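Local coordinates for protein putative Zn-dependent Alcohol Dehydrogenase (Rhodobacter sphaeroides, PDB 3IV6) that binds S-adenosylmethionine in a Rossmann-type fold and is probably a methyltransferase-like protein, although it was named a putative zinc-dependent alcohol dehydrogenase, at residues V148-D156 with T215-R223. Sequence-based numbering, arbitrary orientation.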
ATOM      1  N   VAL A 148      -4.645   1.400  -6.663  1.00 24.64           N
ATOM      2  CA  VAL A 148      -5.439   1.794  -5.532  1.00 19.78           C
ATOM      3  C   VAL A 148      -6.798   1.123  -5.589  1.00 22.38           C
ATOM      4  O   VAL A 148      -7.443   1.148  -6.605  1.00 24.53           O
ATOM      5  CB  VAL A 148      -5.679   3.283  -5.536  1.00 22.53           C
ATOM      6  CG1 VAL A 148      -6.340   3.702  -4.195  1.00 21.81           C
ATOM      7  CG2 VAL A 148      -4.350   4.010  -5.734  1.00 14.67           C
ATOM      8  N   LYS A 149      -7.231   0.508  -4.498  1.00 23.34           N
ATOM      9  CA  LYS A 149      -8.583  -0.044  -4.421  1.00 27.33           C
ATOM     10  C   LYS A 149      -9.588   1.089  -4.250  1.00 26.99           C
ATOM     11  O   LYS A 149      -9.396   1.910  -3.397  1.00 28.11           O
ATOM     12  CB  LYS A 149      -8.710  -1.019  -3.247  1.00 27.01           C
ATOM     13  CG  LYS A 149      -9.673  -2.130  -3.520  1.00 35.25           C
ATOM     14  CD  LYS A 149     -10.543  -2.469  -2.340  1.00 40.67           C
ATOM     15  CE  LYS A 149     -11.709  -1.510  -2.258  1.00 41.12           C
ATOM     16  NZ  LYS A 149     -12.678  -1.744  -3.375  1.00 48.28           N
ATOM     17  N   LEU A 150     -10.669   1.108  -5.029  1.00 26.65           N
ATOM     18  CA  LEU A 150     -11.558   2.254  -5.046  1.00 24.27           C
ATOM     19  C   LEU A 150     -12.928   1.963  -4.458  1.00 29.50           C
ATOM     20  O   LEU A 150     -13.472   0.865  -4.604  1.00 27.81           O
ATOM     21  CB  LEU A 150     -11.706   2.827  -6.448  1.00 25.30           C
ATOM     22  CG  LEU A 150     -10.444   3.176  -7.255  1.00 27.59           C
ATOM     23  CD1 LEU A 150     -10.820   3.404  -8.706  1.00 27.45           C
ATOM     24  CD2 LEU A 150      -9.714   4.411  -6.719  1.00 26.14           C
ATOM     25  N   GLY A 151     -13.458   2.974  -3.772  1.00 33.51           N
ATOM     26  CA  GLY A 151     -14.734   2.895  -3.087  1.00 36.63           C
ATOM     27  C   GLY A 151     -14.563   2.182  -1.776  1.00 31.50           C
ATOM     28  O   GLY A 151     -13.456   2.073  -1.292  1.00 31.42           O
ATOM     29  N   PHE A 152     -15.646   1.654  -1.223  1.00 35.92           N
ATOM     30  CA  PHE A 152     -15.587   1.018   0.103  1.00 34.16           C
ATOM     31  C   PHE A 152     -15.170  -0.425   0.046  1.00 32.83           C
ATOM     32  O   PHE A 152     -15.451  -1.134  -0.933  1.00 29.80           O
ATOM     33  CB  PHE A 152     -16.938   1.121   0.850  1.00 37.46           C
ATOM     34  CG  PHE A 152     -17.321   2.531   1.220  1.00 39.44           C
ATOM     35  CD1 PHE A 152     -16.545   3.267   2.116  1.00 38.03           C
ATOM     36  CD2 PHE A 152     -18.446   3.120   0.675  1.00 35.61           C
ATOM     37  CE1 PHE A 152     -16.893   4.567   2.440  1.00 40.77           C
ATOM     38  CE2 PHE A 152     -18.787   4.417   1.000  1.00 37.45           C
ATOM     39  CZ  PHE A 152     -18.011   5.139   1.874  1.00 37.11           C
ATOM     40  N   TYR A 153     -14.507  -0.851   1.115  1.00 30.97           N
ATOM     41  CA  TYR A 153     -14.270  -2.268   1.374  1.00 32.74           C
ATOM     42  C   TYR A 153     -15.554  -2.965   1.895  1.00 41.92           C
ATOM     43  O   TYR A 153     -16.474  -2.310   2.384  1.00 44.57           O
ATOM     44  CB  TYR A 153     -13.156  -2.402   2.395  1.00 32.02           C
ATOM     45  CG  TYR A 153     -11.761  -2.161   1.851  1.00 36.33           C
ATOM     46  CD1 TYR A 153     -10.920  -3.231   1.573  1.00 38.97           C
ATOM     47  CD2 TYR A 153     -11.280  -0.879   1.624  1.00 32.92           C
ATOM     48  CE1 TYR A 153      -9.665  -3.034   1.085  1.00 37.93           C
ATOM     49  CE2 TYR A 153     -10.012  -0.672   1.125  1.00 28.61           C
ATOM     50  CZ  TYR A 153      -9.215  -1.758   0.864  1.00 37.98           C
ATOM     51  OH  TYR A 153      -7.942  -1.599   0.368  1.00 45.75           O
ATOM     52  N   ASP A 154     -15.639  -4.285   1.786  1.00 41.60           N
ATOM     53  CA  ASP A 154     -16.812  -4.976   2.308  1.00 36.50           C
ATOM     54  C   ASP A 154     -16.982  -4.646   3.781  1.00 40.49           C
ATOM     55  O   ASP A 154     -18.075  -4.309   4.238  1.00 45.16           O
ATOM     56  CB  ASP A 154     -16.691  -6.488   2.115  1.00 43.26           C
ATOM     57  CG  ASP A 154     -16.789  -6.912   0.631  1.00 54.82           C
ATOM     58  OD1 ASP A 154     -16.355  -8.055   0.338  1.00 55.22           O
ATOM     59  OD2 ASP A 154     -17.289  -6.124  -0.227  1.00 47.21           O
ATOM     60  N   ILE A 155     -15.888  -4.709   4.524  1.00 36.85           N
ATOM     61  CA  ILE A 155     -15.926  -4.322   5.917  1.00 39.73           C
ATOM     62  C   ILE A 155     -16.436  -2.896   6.136  1.00 41.52           C
ATOM     63  O   ILE A 155     -16.923  -2.565   7.214  1.00 41.15           O
ATOM     64  CB  ILE A 155     -14.571  -4.446   6.618  1.00 33.71           C
ATOM     65  CG1 ILE A 155     -14.763  -4.090   8.099  1.00 38.15           C
ATOM     66  CG2 ILE A 155     -13.580  -3.497   6.003  1.00 32.59           C
ATOM     67  CD1 ILE A 155     -13.572  -4.336   9.005  1.00 35.58           C
ATOM     68  N   ASP A 156     -16.318  -2.041   5.138  1.00 37.69           N
ATOM     69  CA  ASP A 156     -16.719  -0.661   5.351  1.00 40.61           C
ATOM     70  C   ASP A 156     -18.221  -0.649   5.455  1.00 44.85           C
ATOM     71  O   ASP A 156     -18.789   0.019   6.321  1.00 47.76           O
ATOM     72  CB  ASP A 156     -16.258   0.260   4.206  1.00 43.56           C
ATOM     73  CG  ASP A 156     -14.739   0.513   4.206  1.00 43.90           C
ATOM     74  OD1 ASP A 156     -14.101   0.197   5.240  1.00 37.52           O
ATOM     75  OD2 ASP A 156     -14.198   1.019   3.174  1.00 37.15           O
ATOM     76  N   THR A 215      -8.016   6.291   4.704  1.00 24.03           N
ATOM     77  CA  THR A 215      -8.915   7.041   3.840  1.00 26.07           C
ATOM     78  C   THR A 215      -9.407   6.195   2.654  1.00 29.72           C
ATOM     79  O   THR A 215      -8.654   5.399   2.119  1.00 29.17           O
ATOM     80  CB  THR A 215      -8.188   8.269   3.337  1.00 30.25           C
ATOM     81  OG1 THR A 215      -7.801   9.072   4.466  1.00 33.56           O
ATOM     82  CG2 THR A 215      -9.049   9.065   2.341  1.00 28.19           C
ATOM     83  N   ARG A 216     -10.674   6.333   2.260  1.00 29.19           N
ATOM     84  CA  ARG A 216     -11.154   5.597   1.091  1.00 27.26           C
ATOM     85  C   ARG A 216     -11.115   6.527  -0.100  1.00 30.11           C
ATOM     86  O   ARG A 216     -11.366   7.720   0.033  1.00 31.92           O
ATOM     87  CB  ARG A 216     -12.552   5.001   1.263  1.00 26.55           C
ATOM     88  CG  ARG A 216     -12.716   3.868   2.313  1.00 27.25           C
ATOM     89  CD  ARG A 216     -11.445   3.138   2.635  1.00 30.02           C
ATOM     90  NE  ARG A 216     -11.684   1.990   3.525  1.00 30.01           N
ATOM     91  CZ  ARG A 216     -10.721   1.246   4.074  1.00 27.65           C
ATOM     92  NH1 ARG A 216      -9.438   1.516   3.844  1.00 30.65           N
ATOM     93  NH2 ARG A 216     -11.029   0.229   4.848  1.00 26.09           N
ATOM     94  N   PHE A 217     -10.758   5.979  -1.257  1.00 31.95           N
ATOM     95  CA  PHE A 217     -10.597   6.802  -2.443  1.00 38.68           C
ATOM     96  C   PHE A 217     -11.521   6.352  -3.540  1.00 34.97           C
ATOM     97  O   PHE A 217     -11.772   5.165  -3.699  1.00 30.70           O
ATOM     98  CB  PHE A 217      -9.151   6.777  -2.970  1.00 31.85           C
ATOM     99  CG  PHE A 217      -8.118   7.242  -1.976  1.00 29.12           C
ATOM    100  CD1 PHE A 217      -7.693   8.566  -1.961  1.00 26.34           C
ATOM    101  CD2 PHE A 217      -7.535   6.342  -1.084  1.00 29.61           C
ATOM    102  CE1 PHE A 217      -6.701   9.010  -1.036  1.00 23.98           C
ATOM    103  CE2 PHE A 217      -6.563   6.756  -0.179  1.00 27.87           C
ATOM    104  CZ  PHE A 217      -6.146   8.106  -0.142  1.00 26.62           C
ATOM    105  N   ASP A 218     -12.028   7.334  -4.273  1.00 41.88           N
ATOM    106  CA  ASP A 218     -12.670   7.146  -5.571  1.00 44.03           C
ATOM    107  C   ASP A 218     -11.626   7.581  -6.575  1.00 39.89           C
ATOM    108  O   ASP A 218     -10.630   8.196  -6.205  1.00 35.99           O
ATOM    109  CB  ASP A 218     -13.890   8.066  -5.743  1.00 45.60           C
ATOM    110  CG  ASP A 218     -15.105   7.623  -4.930  1.00 61.21           C
ATOM    111  OD1 ASP A 218     -15.222   6.418  -4.577  1.00 60.19           O
ATOM    112  OD2 ASP A 218     -15.959   8.506  -4.664  1.00 65.52           O
ATOM    113  N   ASP A 219     -11.867   7.278  -7.844  1.00 39.17           N
ATOM    114  CA  ASP A 219     -10.997   7.721  -8.905  1.00 33.46           C
ATOM    115  C   ASP A 219     -10.741   9.221  -8.826  1.00 33.70           C
ATOM    116  O   ASP A 219      -9.606   9.655  -8.929  1.00 37.84           O
ATOM    117  CB  ASP A 219     -11.586   7.342 -10.259  1.00 40.21           C
ATOM    118  CG  ASP A 219     -10.709   7.791 -11.427  1.00 49.47           C
ATOM    119  OD1 ASP A 219      -9.522   7.363 -11.517  1.00 42.00           O
ATOM    120  OD2 ASP A 219     -11.226   8.586 -12.254  1.00 53.85           O
ATOM    121  N   GLU A 220     -11.773  10.019  -8.614  1.00 38.94           N
ATOM    122  CA  GLU A 220     -11.558  11.461  -8.451  1.00 39.93           C
ATOM    123  C   GLU A 220     -10.673  11.782  -7.267  1.00 38.58           C
ATOM    124  O   GLU A 220      -9.986  12.808  -7.251  1.00 37.19           O
ATOM    125  CB  GLU A 220     -12.877  12.246  -8.348  1.00 40.53           C
ATOM    126  CG  GLU A 220     -13.608  12.490  -9.709  1.00 58.40           C
ATOM    127  CD  GLU A 220     -12.744  13.221 -10.786  1.00 61.54           C
ATOM    128  OE1 GLU A 220     -12.254  14.342 -10.510  1.00 57.42           O
ATOM    129  OE2 GLU A 220     -12.573  12.684 -11.912  1.00 54.04           O
ATOM    130  N   ASP A 221     -10.669  10.903  -6.275  1.00 37.56           N
ATOM    131  CA  ASP A 221      -9.883  11.174  -5.075  1.00 35.62           C
ATOM    132  C   ASP A 221      -8.381  10.943  -5.326  1.00 30.92           C
ATOM    133  O   ASP A 221      -7.512  11.682  -4.815  1.00 26.16           O
ATOM    134  CB  ASP A 221     -10.432  10.391  -3.859  1.00 36.40           C
ATOM    135  CG  ASP A 221     -11.822  10.897  -3.387  1.00 44.32           C
ATOM    136  OD1 ASP A 221     -12.071  12.118  -3.450  1.00 43.73           O
ATOM    137  OD2 ASP A 221     -12.667  10.077  -2.944  1.00 47.57           O
ATOM    138  N   VAL A 222      -8.076   9.943  -6.151  1.00 29.99           N
ATOM    139  CA  VAL A 222      -6.690   9.648  -6.489  1.00 25.70           C
ATOM    140  C   VAL A 222      -6.152  10.738  -7.408  1.00 26.97           C
ATOM    141  O   VAL A 222      -5.021  11.167  -7.293  1.00 26.04           O
ATOM    142  CB  VAL A 222      -6.568   8.332  -7.192  1.00 23.78           C
ATOM    143  CG1 VAL A 222      -5.143   8.129  -7.604  1.00 23.16           C
ATOM    144  CG2 VAL A 222      -7.027   7.197  -6.290  1.00 17.70           C
ATOM    145  N   ARG A 223      -6.987  11.220  -8.307  1.00 28.33           N
ATOM    146  CA  ARG A 223      -6.568  12.291  -9.175  1.00 32.79           C
ATOM    147  C   ARG A 223      -6.308  13.573  -8.401  1.00 35.15           C
ATOM    148  O   ARG A 223      -5.333  14.291  -8.679  1.00 34.52           O
ATOM    149  CB  ARG A 223      -7.582  12.483 -10.308  1.00 39.46           C
ATOM    150  CG  ARG A 223      -7.437  11.432 -11.389  1.00 35.03           C
ATOM    151  CD  ARG A 223      -8.481  11.495 -12.486  1.00 42.75           C
ATOM    152  NE  ARG A 223      -8.642  10.144 -13.037  1.00 52.03           N
ATOM    153  CZ  ARG A 223      -8.062   9.700 -14.154  1.00 48.01           C
ATOM    154  NH1 ARG A 223      -7.303  10.515 -14.872  1.00 49.34           N
ATOM    155  NH2 ARG A 223      -8.251   8.449 -14.563  1.00 40.15           N
TER
HETATM  156  O   HOH W   1     -10.776   3.067  -1.034  1.00 28.58           O
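G151 N donates a nearly straight hydrogen bond of 2.8 Å to F217 O (169°), joining the loop that leaves strand 143-149 to the one that enters helix 219-226. L150 CA lies close to the same carbonyl oxygen. A water extends this backbone link, donating to K149 O and G151 O and accepting from F217 N.

On the side toward helix 219-226 the contact is apolar. V148 and V222 meet tip to tip through CG1 and CG2, and L150 CD2 lies 3.9 Å from V222 CG2; Y254 of strand 251-258 touches both L150 and V222.

R216 carries the other side. Its chain bends at chi2 (-23°) and then runs extended, bringing the guanidinium side-on to D156. R216 NE bonds D156 OD2 at 2.7 Å. R216 NH2 bonds D156 OD1 at 3.1 Å, and both oxygens use their syn lone pairs. Y153 N also donates to D156 OD2, from above the carboxylate plane. Y153 CD2 sits over the centre of one guanidinium face, 3.3 Å from R216 CZ, with the two planes inclined. The Y153 hydroxyl bonds R122, and its side chain lies about 7 Å from the bound S-adenosylmethionine. F152 CD1 touches R216 CG, and E214 holds R216 NH1 in a second salt bridge.

A leucine in place of R216 would probably leave the D156 carboxylate without its paired charge and Y153 CD2 without the group it packs on. By accepting from both R216 NE and Y153 N, D156 OD2 lets one carboxylate join the start of helix 154-164 to the loop after strand 213-215 through charge pairing.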